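Local coordinates for beta-agarase D (Zobellia galactanivorans, PDB 4ASM), which cleaves the beta-1,4-linkages of agarose at random with retention of anomeric configuration, here represented by its GH16 catalytic domain, at residues 13-18 and 355-360; 132-137 and 224-229; 184-189 and 199-204; 265-270 and 304-309. All blocks are in the same frame, centred on the assembly; numbering follows the deposited sequence.

Contact 1: residues 13-18 and 355-360; sequences VPIPAN and WIRVYK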
loop_
_atom_site.group_PDB
_atom_site.type_symbol
_atom_site.label_atom_id
_atom_site.label_comp_id
_atom_site.label_asym_id
_atom_site.label_seq_id
_atom_site.Cartn_x
_atom_site.Cartn_y
_atom_site.Cartn_z
ATOM N N VAL A 13 20.334 -8.483 -6.004
ATOM C CA VAL A 13 19.667 -8.106 -4.761
ATOM C C VAL A 13 19.068 -9.320 -4.080
ATOM O O VAL A 13 18.160 -9.955 -4.616
ATOM C CB VAL A 13 18.537 -7.094 -5.044
ATOM C CG1 VAL A 13 17.911 -6.612 -3.730
ATOM C CG2 VAL A 13 19.034 -5.910 -5.887
ATOM N N PRO A 14 19.571 -9.674 -2.894
ATOM C CA PRO A 14 19.020 -10.842 -2.214
ATOM C C PRO A 14 17.517 -10.717 -1.969
ATOM O O PRO A 14 17.011 -9.618 -1.730
ATOM C CB PRO A 14 19.788 -10.896 -0.892
ATOM C CG PRO A 14 21.076 -10.175 -1.185
ATOM C CD PRO A 14 20.699 -9.082 -2.161
ATOM N N ILE A 15 16.832 -11.845 -2.066
ATOM C CA ILE A 15 15.424 -11.925 -1.712
ATOM C C ILE A 15 15.348 -12.063 -0.192
ATOM O O ILE A 15 15.834 -13.046 0.368
ATOM C CB ILE A 15 14.763 -13.118 -2.410
ATOM C CG1 ILE A 15 14.915 -12.976 -3.931
ATOM C CG2 ILE A 15 13.295 -13.234 -2.001
ATOM C CD1 ILE A 15 14.747 -14.293 -4.714
ATOM N N PRO A 16 14.764 -11.060 0.500
ATOM C CA PRO A 16 14.864 -11.067 1.965
ATOM C C PRO A 16 13.893 -12.006 2.669
ATOM O O PRO A 16 14.085 -12.310 3.844
ATOM C CB PRO A 16 14.570 -9.613 2.333
ATOM C CG PRO A 16 13.664 -9.125 1.248
ATOM C CD PRO A 16 14.042 -9.880 -0.012
ATOM N N ALA A 17 12.854 -12.449 1.972
ATOM C CA ALA A 17 11.902 -13.382 2.542
ATOM C C ALA A 17 12.458 -14.804 2.482
ATOM O O ALA A 17 13.255 -15.146 1.591
ATOM C CB ALA A 17 10.584 -13.294 1.798
ATOM N N ASN A 18 12.035 -15.618 3.438
ATOM C CA ASN A 18 12.490 -17.004 3.540
ATOM C C ASN A 18 11.530 -17.929 2.805
ATOM O O ASN A 18 10.380 -18.065 3.224
ATOM C CB ASN A 18 12.570 -17.386 5.026
ATOM C CG ASN A 18 12.867 -18.870 5.265
ATOM O OD1 ASN A 18 13.520 -19.546 4.468
ATOM N ND2 ASN A 18 12.386 -19.377 6.401
ATOM N N TRP A 355 11.919 -0.855 -10.190
ATOM C CA TRP A 355 11.525 -2.216 -10.513
ATOM C C TRP A 355 10.550 -2.762 -9.492
ATOM O O TRP A 355 10.491 -2.294 -8.356
ATOM C CB TRP A 355 12.737 -3.142 -10.632
ATOM C CG TRP A 355 13.748 -3.174 -9.502
ATOM C CD1 TRP A 355 14.991 -2.606 -9.533
ATOM C CD2 TRP A 355 13.672 -3.895 -8.245
ATOM N NE1 TRP A 355 15.675 -2.891 -8.375
ATOM C CE2 TRP A 355 14.894 -3.672 -7.568
ATOM C CE3 TRP A 355 12.680 -4.664 -7.612
ATOM C CZ2 TRP A 355 15.164 -4.210 -6.299
ATOM C CZ3 TRP A 355 12.949 -5.198 -6.345
ATOM C CH2 TRP A 355 14.193 -4.974 -5.707
ATOM N N ILE A 356 9.778 -3.753 -9.921
ATOM C CA ILE A 356 8.945 -4.546 -9.041
ATOM C C ILE A 356 9.103 -6.008 -9.445
ATOM O O ILE A 356 8.977 -6.359 -10.628
ATOM C CB ILE A 356 7.464 -4.055 -9.049
ATOM C CG1 ILE A 356 6.622 -4.798 -7.998
ATOM C CG2 ILE A 356 6.862 -4.122 -10.464
ATOM C CD1 ILE A 356 5.260 -4.174 -7.796
ATOM N N ARG A 357 9.403 -6.847 -8.462
ATOM C CA ARG A 357 9.629 -8.263 -8.722
ATOM C C ARG A 357 8.669 -9.105 -7.895
ATOM O O ARG A 357 8.288 -8.729 -6.774
ATOM C CB ARG A 357 11.091 -8.640 -8.425
ATOM C CG ARG A 357 11.521 -8.531 -6.979
ATOM C CD ARG A 357 13.030 -8.769 -6.883
ATOM N NE ARG A 357 13.543 -8.597 -5.532
ATOM C CZ ARG A 357 14.731 -9.041 -5.135
ATOM N NH1 ARG A 357 15.514 -9.715 -5.985
ATOM N NH2 ARG A 357 15.143 -8.785 -3.905
ATOM N N VAL A 358 8.296 -10.253 -8.451
ATOM C CA VAL A 358 7.311 -11.132 -7.847
ATOM C C VAL A 358 7.894 -12.535 -7.886
ATOM O O VAL A 358 8.328 -12.987 -8.953
ATOM C CB VAL A 358 5.993 -11.092 -8.640
ATOM C CG1 VAL A 358 4.984 -12.050 -8.044
ATOM C CG2 VAL A 358 5.435 -9.669 -8.680
ATOM N N TYR A 359 7.917 -13.210 -6.731
ATOM C CA TYR A 359 8.385 -14.602 -6.639
ATOM C C TYR A 359 7.362 -15.484 -5.941
ATOM O O TYR A 359 6.546 -15.014 -5.140
ATOM C CB TYR A 359 9.675 -14.690 -5.826
ATOM C CG TYR A 359 10.866 -13.957 -6.378
ATOM C CD1 TYR A 359 11.766 -14.575 -7.262
ATOM C CD2 TYR A 359 11.139 -12.647 -5.977
ATOM C CE1 TYR A 359 12.881 -13.874 -7.753
ATOM C CE2 TYR A 359 12.233 -11.960 -6.444
ATOM C CZ TYR A 359 13.114 -12.569 -7.335
ATOM O OH TYR A 359 14.205 -11.853 -7.777
ATOM N N LYS A 360 7.398 -16.774 -6.256
ATOM C CA LYS A 360 6.687 -17.747 -5.447
ATOM C C LYS A 360 7.667 -18.823 -4.975
ATOM O O LYS A 360 8.633 -19.119 -5.683
ATOM C CB LYS A 360 5.525 -18.363 -6.231
ATOM C CG LYS A 360 4.479 -17.354 -6.709
ATOM C CD LYS A 360 3.396 -18.016 -7.560
ATOM C CE LYS A 360 2.426 -18.819 -6.717
ATOM N NZ LYS A 360 1.576 -17.922 -5.842
#
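V13 and P14 meet R357 with their carbonyls, and I15 meets both R357 and Y359, where the N-terminal loop covers the outer face of strand 355-360, in the outer sheet of the GH16 jelly-roll sandwich. R357 CG sits between the backbone N and the carbonyl carbon (chi1 65°), the chain then runs extended to NE, and the guanidinium meets both loop carbonyls at its edge, close to its own plane. R357 NH1 donates to V13 O at 3.0 Å. R357 NH2 donates to P14 O, also at 3.0 Å, and approaches from above that carbonyl's plane; a second bond from NH2 to V13 O is weak. NH2 has a further partner in the neighbouring strand, a salt bridge to E136, so one arginine ties the loop to the sheet. A leucine here would remove the guanidinium, and would probably leave the V13 and P14 carbonyls without these donors and E136 without one of its charged mates.

The apolar contacts flank this group. V13 CG2 reaches W355 CZ2 at 4.2 Å; the W355 side chain lies about 5 Å from the bound calcium ion. I15 CG1 lies over one face of the guanidinium. I15 and Y359 meet tip to tip in a CH-pi contact: I15 CD1 stands 3.6 Å from the centroid of the Y359 ring, 16° off its normal and nearest to CZ.

Contact 2: residues 132-137 and 224-229; sequences PVFVEA and GVNWVS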
loop_
_atom_site.group_PDB
_atom_site.type_symbol
_atom_site.label_atom_id
_atom_site.label_comp_id
_atom_site.label_asym_id
_atom_site.label_seq_id
_atom_site.Cartn_x
_atom_site.Cartn_y
_atom_site.Cartn_z
ATOM N N PRO A 132 1.120 -18.609 -1.899
ATOM C CA PRO A 132 2.283 -17.938 -1.345
ATOM C C PRO A 132 2.982 -17.110 -2.417
ATOM O O PRO A 132 3.240 -17.599 -3.523
ATOM C CB PRO A 132 3.165 -19.097 -0.868
ATOM C CG PRO A 132 2.792 -20.248 -1.803
ATOM C CD PRO A 132 1.399 -20.008 -2.280
ATOM N N VAL A 133 3.278 -15.855 -2.093
ATOM C CA VAL A 133 3.879 -14.953 -3.071
ATOM C C VAL A 133 4.601 -13.825 -2.340
ATOM O O VAL A 133 4.108 -13.328 -1.318
ATOM C CB VAL A 133 2.821 -14.391 -4.067
ATOM C CG1 VAL A 133 1.811 -13.496 -3.362
ATOM C CG2 VAL A 133 3.485 -13.683 -5.247
ATOM N N PHE A 134 5.752 -13.444 -2.880
ATOM C CA PHE A 134 6.521 -12.296 -2.387
ATOM C C PHE A 134 6.602 -11.220 -3.466
ATOM O O PHE A 134 6.970 -11.505 -4.613
ATOM C CB PHE A 134 7.927 -12.758 -1.973
ATOM C CG PHE A 134 8.857 -11.642 -1.590
ATOM C CD1 PHE A 134 8.638 -10.907 -0.432
ATOM C CD2 PHE A 134 9.954 -11.341 -2.394
ATOM C CE1 PHE A 134 9.502 -9.866 -0.092
ATOM C CE2 PHE A 134 10.827 -10.302 -2.065
ATOM C CZ PHE A 134 10.586 -9.563 -0.904
ATOM N N VAL A 135 6.218 -9.996 -3.104
ATOM C CA VAL A 135 6.216 -8.873 -4.051
ATOM C C VAL A 135 7.082 -7.784 -3.450
ATOM O O VAL A 135 6.846 -7.377 -2.319
ATOM C CB VAL A 135 4.768 -8.320 -4.285
ATOM C CG1 VAL A 135 4.765 -7.221 -5.357
ATOM C CG2 VAL A 135 3.814 -9.457 -4.695
ATOM N N GLU A 136 8.061 -7.305 -4.209
ATOM C CA GLU A 136 8.958 -6.260 -3.704
ATOM C C GLU A 136 9.277 -5.236 -4.783
ATOM O O GLU A 136 9.492 -5.611 -5.943
ATOM C CB GLU A 136 10.272 -6.891 -3.191
ATOM C CG GLU A 136 11.244 -5.911 -2.536
ATOM C CD GLU A 136 12.602 -6.503 -2.272
ATOM O OE1 GLU A 136 13.068 -7.317 -3.094
ATOM O OE2 GLU A 136 13.217 -6.149 -1.245
ATOM N N ALA A 137 9.336 -3.957 -4.404
ATOM C CA ALA A 137 9.662 -2.886 -5.338
ATOM C C ALA A 137 10.803 -2.027 -4.841
ATOM O O ALA A 137 10.983 -1.867 -3.629
ATOM C CB ALA A 137 8.440 -2.008 -5.605
ATOM N N GLY A 224 8.700 -4.571 0.411
ATOM C CA GLY A 224 8.001 -5.756 -0.092
ATOM C C GLY A 224 7.168 -6.422 0.965
ATOM O O GLY A 224 7.357 -6.186 2.156
ATOM N N VAL A 225 6.238 -7.246 0.508
ATOM C CA VAL A 225 5.443 -8.092 1.382
ATOM C C VAL A 225 5.559 -9.544 0.963
ATOM O O VAL A 225 5.470 -9.860 -0.234
ATOM C CB VAL A 225 3.952 -7.647 1.448
ATOM C CG1 VAL A 225 3.171 -8.481 2.444
ATOM C CG2 VAL A 225 3.868 -6.252 1.878
ATOM N N ASN A 226 5.781 -10.409 1.955
ATOM C CA ASN A 226 5.716 -11.847 1.742
ATOM C C ASN A 226 4.354 -12.293 2.240
ATOM O O ASN A 226 4.066 -12.248 3.451
ATOM C CB ASN A 226 6.861 -12.561 2.475
ATOM C CG ASN A 226 6.905 -14.061 2.179
ATOM O OD1 ASN A 226 6.415 -14.523 1.146
ATOM N ND2 ASN A 226 7.475 -14.829 3.111
ATOM N N TRP A 227 3.482 -12.639 1.289
ATOM C CA TRP A 227 2.144 -13.119 1.590
ATOM C C TRP A 227 2.261 -14.633 1.700
ATOM O O TRP A 227 2.345 -15.359 0.701
ATOM C CB TRP A 227 1.172 -12.660 0.501
ATOM C CG TRP A 227 -0.239 -13.102 0.683
ATOM C CD1 TRP A 227 -0.803 -13.685 1.791
ATOM C CD2 TRP A 227 -1.289 -12.963 -0.280
ATOM N NE1 TRP A 227 -2.139 -13.937 1.557
ATOM C CE2 TRP A 227 -2.454 -13.509 0.291
ATOM C CE3 TRP A 227 -1.349 -12.437 -1.578
ATOM C CZ2 TRP A 227 -3.668 -13.539 -0.393
ATOM C CZ3 TRP A 227 -2.528 -12.481 -2.251
ATOM C CH2 TRP A 227 -3.683 -13.016 -1.660
ATOM N N VAL A 228 2.350 -15.090 2.943
ATOM C CA VAL A 228 2.755 -16.453 3.254
ATOM C C VAL A 228 1.583 -17.417 3.122
ATOM O O VAL A 228 1.729 -18.533 2.581
ATOM C CB VAL A 228 3.330 -16.512 4.699
ATOM C CG1 VAL A 228 3.665 -17.956 5.110
ATOM C CG2 VAL A 228 4.558 -15.661 4.774
ATOM N N SER A 229 0.424 -16.990 3.612
ATOM C CA SER A 229 -0.714 -17.876 3.772
ATOM C C SER A 229 -1.966 -17.035 3.909
ATOM O O SER A 229 -1.888 -15.805 3.903
ATOM C CB SER A 229 -0.510 -18.706 5.040
ATOM O OG SER A 229 -0.688 -17.863 6.172
#
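V133 CG1 lies between its backbone N and carbonyl carbon (chi1 66°), which sets it against W227, whose CG is anti to the backbone N (chi1 179°). The two side chains cross at a slant, V133 CG1 standing 3.8 Å from W227 CE3. Strands 133-137 and 224-229 run antiparallel at 177°. V133 and W227 form one hydrogen-bonded pair: V133 N gives to W227 O at 3.0 Å, and W227 N to V133 O at 2.8 Å. V135 and V225 form the next. Their side chains share the face with V133 and W227, and it packs on I161 and I163 of strand 159-166, inside the beta sandwich.

F134, N226 and E136 point to the other face, partly covered by P16 and A17. F134 CD1 comes 3.3 Å from V225 O, and N226 ND2 is taken by E234. G224 allows the closest CA-to-CA approach of the pair, its CA 3.8 Å from E136 CA; a CB there would run into E136 CB. E136 is extended, OE2 bridged to R222 and OE1 to R357. One side is thus apolar and the other mixed, F134 beside N226 and a buried carboxylate likely to be kept ionised by its two arginines.

Contact 3: residues 184-189 and 199-204; sequences HLSHHV and YQPADL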
loop_
_atom_site.group_PDB
_atom_site.type_symbol
_atom_site.label_atom_id
_atom_site.label_comp_id
_atom_site.label_asym_id
_atom_site.label_seq_id
_atom_site.Cartn_x
_atom_site.Cartn_y
_atom_site.Cartn_z
ATOM N N HIS A 184 3.257 3.348 6.445
ATOM C CA HIS A 184 2.146 2.532 6.920
ATOM C C HIS A 184 2.208 1.140 6.322
ATOM O O HIS A 184 2.116 0.988 5.101
ATOM C CB HIS A 184 0.802 3.196 6.613
ATOM C CG HIS A 184 -0.344 2.613 7.385
ATOM N ND1 HIS A 184 -1.627 2.580 6.883
ATOM C CD2 HIS A 184 -0.394 2.007 8.597
ATOM C CE1 HIS A 184 -2.429 2.016 7.774
ATOM N NE2 HIS A 184 -1.706 1.645 8.812
ATOM N N LEU A 185 2.389 0.149 7.189
ATOM C CA LEU A 185 2.485 -1.261 6.785
ATOM C C LEU A 185 1.094 -1.829 7.046
ATOM O O LEU A 185 0.658 -1.938 8.204
ATOM C CB LEU A 185 3.572 -2.010 7.566
ATOM C CG LEU A 185 4.946 -1.331 7.499
ATOM C CD1 LEU A 185 5.899 -2.092 8.392
ATOM C CD2 LEU A 185 5.429 -1.311 6.055
ATOM N N SER A 186 0.361 -2.120 5.969
ATOM C CA SER A 186 -1.086 -2.200 6.083
ATOM C C SER A 186 -1.739 -3.238 5.169
ATOM O O SER A 186 -1.096 -3.865 4.330
ATOM C CB SER A 186 -1.654 -0.802 5.807
ATOM O OG SER A 186 -3.024 -0.664 6.176
ATOM N N HIS A 187 -3.040 -3.395 5.375
ATOM C CA HIS A 187 -3.896 -4.213 4.522
ATOM C C HIS A 187 -5.290 -3.688 4.774
ATOM O O HIS A 187 -5.488 -2.872 5.656
ATOM C CB HIS A 187 -3.780 -5.711 4.870
ATOM C CG HIS A 187 -4.507 -6.103 6.122
ATOM N ND1 HIS A 187 -3.900 -6.128 7.360
ATOM C CD2 HIS A 187 -5.793 -6.490 6.324
ATOM C CE1 HIS A 187 -4.777 -6.525 8.268
ATOM N NE2 HIS A 187 -5.933 -6.762 7.666
ATOM N N HIS A 188 -6.266 -4.125 3.980
ATOM C CA HIS A 188 -7.645 -3.780 4.299
ATOM C C HIS A 188 -8.515 -4.994 4.065
ATOM O O HIS A 188 -8.252 -5.799 3.177
ATOM C CB HIS A 188 -8.178 -2.683 3.374
ATOM C CG HIS A 188 -7.724 -1.288 3.688
ATOM N ND1 HIS A 188 -6.443 -0.826 3.447
ATOM C CD2 HIS A 188 -8.429 -0.222 4.128
ATOM C CE1 HIS A 188 -6.374 0.456 3.772
ATOM N NE2 HIS A 188 -7.567 0.848 4.183
ATOM N N VAL A 189 -9.590 -5.075 4.847
ATOM C CA VAL A 189 -10.719 -5.940 4.515
ATOM C C VAL A 189 -11.984 -5.081 4.487
ATOM O O VAL A 189 -12.135 -4.161 5.295
ATOM C CB VAL A 189 -10.858 -7.197 5.458
ATOM C CG1 VAL A 189 -9.637 -8.105 5.314
ATOM C CG2 VAL A 189 -11.116 -6.815 6.937
ATOM N N TYR A 199 -11.831 -2.053 7.318
ATOM C CA TYR A 199 -10.834 -2.257 8.375
ATOM C C TYR A 199 -9.403 -2.238 7.817
ATOM O O TYR A 199 -9.130 -2.845 6.795
ATOM C CB TYR A 199 -11.049 -3.591 9.088
ATOM C CG TYR A 199 -9.965 -3.818 10.110
ATOM C CD1 TYR A 199 -10.014 -3.158 11.331
ATOM C CD2 TYR A 199 -8.874 -4.641 9.832
ATOM C CE1 TYR A 199 -9.003 -3.309 12.282
ATOM C CE2 TYR A 199 -7.843 -4.813 10.774
ATOM C CZ TYR A 199 -7.927 -4.139 11.996
ATOM O OH TYR A 199 -6.945 -4.305 12.948
ATOM N N GLN A 200 -8.516 -1.549 8.527
ATOM C CA GLN A 200 -7.077 -1.569 8.280
ATOM C C GLN A 200 -6.341 -1.485 9.629
ATOM O O GLN A 200 -6.907 -1.016 10.627
ATOM C CB GLN A 200 -6.671 -0.394 7.406
ATOM C CG GLN A 200 -6.847 0.952 8.112
ATOM C CD GLN A 200 -6.583 2.116 7.195
ATOM O OE1 GLN A 200 -7.477 2.913 6.874
ATOM N NE2 GLN A 200 -5.376 2.190 6.719
ATOM N N PRO A 201 -5.085 -1.951 9.665
ATOM C CA PRO A 201 -4.311 -1.819 10.901
ATOM C C PRO A 201 -4.183 -0.380 11.362
ATOM O O PRO A 201 -3.846 0.520 10.582
ATOM C CB PRO A 201 -2.947 -2.400 10.536
ATOM C CG PRO A 201 -3.283 -3.396 9.420
ATOM C CD PRO A 201 -4.347 -2.681 8.620
ATOM N N ALA A 202 -4.473 -0.195 12.651
ATOM C CA ALA A 202 -4.430 1.108 13.299
ATOM C C ALA A 202 -3.623 1.067 14.601
ATOM O O ALA A 202 -3.729 1.977 15.423
ATOM C CB ALA A 202 -5.846 1.614 13.566
ATOM N N ASP A 203 -2.843 0.005 14.803
ATOM C CA ASP A 203 -1.905 -0.008 15.920
ATOM C C ASP A 203 -0.784 0.983 15.638
ATOM O O ASP A 203 -0.394 1.206 14.471
ATOM C CB ASP A 203 -1.365 -1.414 16.262
ATOM C CG ASP A 203 -0.676 -2.114 15.100
ATOM O OD1 ASP A 203 -1.322 -2.303 14.036
ATOM O OD2 ASP A 203 0.486 -2.537 15.280
ATOM N N LEU A 204 -0.254 1.569 16.709
ATOM C CA LEU A 204 0.876 2.490 16.598
ATOM C C LEU A 204 2.012 1.876 15.757
ATOM O O LEU A 204 2.596 2.541 14.877
ATOM C CB LEU A 204 1.372 2.876 17.993
ATOM C CG LEU A 204 2.658 3.713 18.046
ATOM C CD1 LEU A 204 2.424 5.130 17.567
ATOM C CD2 LEU A 204 3.253 3.669 19.474
#
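H184 meets P201 and Q200 with its ring edge at the catalytic face of the GH16 jelly roll, where strand 183-191 pairs with strand 197-199 and packs on the loop after it. H184 NE2 donates to P201 O at 3.0 Å, the oxygen lying 3° out of the ring plane. ND1 is bonded to E165, the proton donor by similarity, and W207 stacks on the ring; P201 O probably acts from the second shell, helping to fix the rotation of the imidazole. S186 OG rests 3.4 Å from P201 CD.

H187 CG lies between the backbone N and the carbonyl carbon (chi1 76°), and the imidazole crosses P201 at about a right angle. P201 CD lies over one face, 4.0 Å from the H187 ring centroid, while NE2 is held by I303 O. H187 N, buried here, has no partner in the model. H188 and Q200 lie side by side: Q200 CB sits over the H188 imidazole, 3.6 Å from its centroid. That ring also packs on E160, by similarity the nucleophile. V189 forms an antiparallel hydrogen-bonded pair with Y199: Y199 N gives to V189 O at 2.9 Å, and V189 CG2 touches Y199 CB at 3.9 Å.

Contact 4: residues 265-270 and 304-309; sequences AGVTST and DPFNYL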
loop_
_atom_site.group_PDB
_atom_site.type_symbol
_atom_site.label_atom_id
_atom_site.label_comp_id
_atom_site.label_asym_id
_atom_site.label_seq_id
_atom_site.Cartn_x
_atom_site.Cartn_y
_atom_site.Cartn_z
ATOM N N ALA A 265 -5.587 -5.647 22.555
ATOM C CA ALA A 265 -6.047 -5.628 23.948
ATOM C C ALA A 265 -7.567 -5.732 24.044
ATOM O O ALA A 265 -8.095 -6.232 25.034
ATOM C CB ALA A 265 -5.554 -4.389 24.652
ATOM N N GLY A 266 -8.292 -5.226 23.051
ATOM C CA GLY A 266 -9.737 -5.296 23.118
ATOM C C GLY A 266 -10.467 -4.714 21.935
ATOM O O GLY A 266 -9.961 -3.815 21.237
ATOM N N VAL A 267 -11.663 -5.254 21.715
ATOM C CA VAL A 267 -12.619 -4.721 20.765
ATOM C C VAL A 267 -13.981 -4.844 21.405
ATOM O O VAL A 267 -14.195 -5.666 22.309
ATOM C CB VAL A 267 -12.624 -5.472 19.409
ATOM C CG1 VAL A 267 -11.335 -5.241 18.642
ATOM C CG2 VAL A 267 -12.926 -6.984 19.587
ATOM N N THR A 268 -14.886 -4.033 20.901
ATOM C CA THR A 268 -16.234 -3.920 21.397
ATOM C C THR A 268 -17.070 -5.158 20.988
ATOM O O THR A 268 -18.018 -5.561 21.694
ATOM C CB THR A 268 -16.712 -2.611 20.803
ATOM O OG1 THR A 268 -17.173 -1.721 21.815
ATOM C CG2 THR A 268 -17.635 -2.797 19.663
ATOM N N SER A 269 -16.702 -5.768 19.859
ATOM C CA SER A 269 -17.310 -6.999 19.349
ATOM C C SER A 269 -16.400 -7.578 18.273
ATOM O O SER A 269 -15.673 -6.832 17.611
ATOM C CB SER A 269 -18.693 -6.727 18.745
ATOM O OG SER A 269 -19.183 -7.881 18.081
ATOM N N THR A 270 -16.448 -8.891 18.098
ATOM C CA THR A 270 -15.707 -9.548 17.030
ATOM C C THR A 270 -16.622 -9.797 15.809
ATOM O O THR A 270 -16.228 -10.465 14.851
ATOM C CB THR A 270 -14.988 -10.818 17.568
ATOM O OG1 THR A 270 -14.028 -11.301 16.629
ATOM C CG2 THR A 270 -15.948 -11.923 17.926
ATOM N N ASP A 304 -8.990 -9.608 10.310
ATOM C CA ASP A 304 -10.404 -9.261 10.139
ATOM C C ASP A 304 -11.086 -9.358 11.518
ATOM O O ASP A 304 -11.830 -10.319 11.779
ATOM C CB ASP A 304 -11.021 -10.254 9.143
ATOM C CG ASP A 304 -12.462 -9.934 8.788
ATOM O OD1 ASP A 304 -12.904 -8.814 9.085
ATOM O OD2 ASP A 304 -13.115 -10.829 8.191
ATOM N N PRO A 305 -10.804 -8.399 12.423
ATOM C CA PRO A 305 -11.311 -8.506 13.804
ATOM C C PRO A 305 -12.823 -8.493 13.886
ATOM O O PRO A 305 -13.373 -9.022 14.859
ATOM C CB PRO A 305 -10.727 -7.257 14.505
ATOM C CG PRO A 305 -10.358 -6.306 13.396
ATOM C CD PRO A 305 -9.962 -7.209 12.235
ATOM N N PHE A 306 -13.480 -7.877 12.902
ATOM C CA PHE A 306 -14.947 -7.701 12.909
ATOM C C PHE A 306 -15.709 -8.611 11.928
ATOM O O PHE A 306 -16.901 -8.403 11.702
ATOM C CB PHE A 306 -15.293 -6.226 12.722
ATOM C CG PHE A 306 -14.494 -5.320 13.602
ATOM C CD1 PHE A 306 -14.475 -5.520 14.980
ATOM C CD2 PHE A 306 -13.732 -4.292 13.070
ATOM C CE1 PHE A 306 -13.709 -4.696 15.823
ATOM C CE2 PHE A 306 -12.966 -3.456 13.908
ATOM C CZ PHE A 306 -12.976 -3.649 15.288
ATOM N N ASN A 307 -15.014 -9.597 11.370
ATOM C CA ASN A 307 -15.633 -10.637 10.545
ATOM C C ASN A 307 -16.269 -10.087 9.281
ATOM O O ASN A 307 -17.305 -10.593 8.811
ATOM C CB ASN A 307 -16.665 -11.428 11.364
ATOM C CG ASN A 307 -17.017 -12.745 10.725
ATOM O OD1 ASN A 307 -16.179 -13.390 10.102
ATOM N ND2 ASN A 307 -18.281 -13.157 10.864
ATOM N N TYR A 308 -15.639 -9.063 8.708
ATOM C CA TYR A 308 -16.167 -8.435 7.487
ATOM C C TYR A 308 -16.220 -9.427 6.319
ATOM O O TYR A 308 -17.102 -9.329 5.446
ATOM C CB TYR A 308 -15.299 -7.236 7.087
ATOM C CG TYR A 308 -15.423 -6.022 7.977
ATOM C CD1 TYR A 308 -16.351 -5.970 9.028
ATOM C CD2 TYR A 308 -14.581 -4.918 7.786
ATOM C CE1 TYR A 308 -16.434 -4.836 9.856
ATOM C CE2 TYR A 308 -14.651 -3.815 8.580
ATOM C CZ TYR A 308 -15.578 -3.757 9.628
ATOM O OH TYR A 308 -15.596 -2.621 10.393
ATOM N N LEU A 309 -15.276 -10.363 6.277
ATOM C CA LEU A 309 -15.167 -11.320 5.164
ATOM C C LEU A 309 -16.074 -12.534 5.345
ATOM O O LEU A 309 -16.293 -13.313 4.390
ATOM C CB LEU A 309 -13.716 -11.778 4.952
ATOM C CG LEU A 309 -12.689 -10.664 4.706
ATOM C CD1 LEU A 309 -11.323 -11.272 4.470
ATOM C CD2 LEU A 309 -13.114 -9.760 3.519
#
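V267 and F306 touch at a slant, V267 CG1 lying 3.7 Å from F306 CE1 of the phenyl ring. F306 CG is anti to the carbonyl carbon (chi1 -47°), and the ring presents its edge to the backbone of the other loop, with S269 O in its plane and 3.2 Å from F306 CD1, the nearest atom to that oxygen across the contact. S269 O is buried here and has no polar partner in the model. Further on, T270 CA makes a CH...O contact to P305 O at 3.2 Å, and T270 O lies 3.6 Å from N307 CB.

Both segments are loops at the periphery of the GH16 domain, away from the annotated sites, and D304 to N307 form a type I beta turn. P305 CG lies over one face of the F306 ring, toward its rim. An alanine in place of F306 would lack the ring and would probably open a gap between V267 and P305, with S269 O losing its aromatic neighbour. Behind the turn, the D304 carboxylate takes Y308 N on OD1 at 2.8 Å, by its syn lone pair, and L309 N on OD2 at 2.9 Å. R313 bonds both loops, NH2 to T270 O and NH1 to D304 O.

Contacts 1 and 2 are neighbours, their centres about 8 Å apart: strand 350-362 pairs with strand 133-140, which pairs with 220-229, so the N-terminal loop and three strands form one continuous block. Contacts 3 and 4 make a second block, about 13 Å from centre to centre, where V189 and Y199 pack on D304, P305 and Y308. Between centres, contact 2 stands about 16 Å from contact 3, and contacts 1 and 4 are the most distant at about 32 Å. Along the chain, contact 1 encloses all the others; contact 3 is nested in contact 2, and contact 4 follows. The closing strand thus brings the two chain ends together.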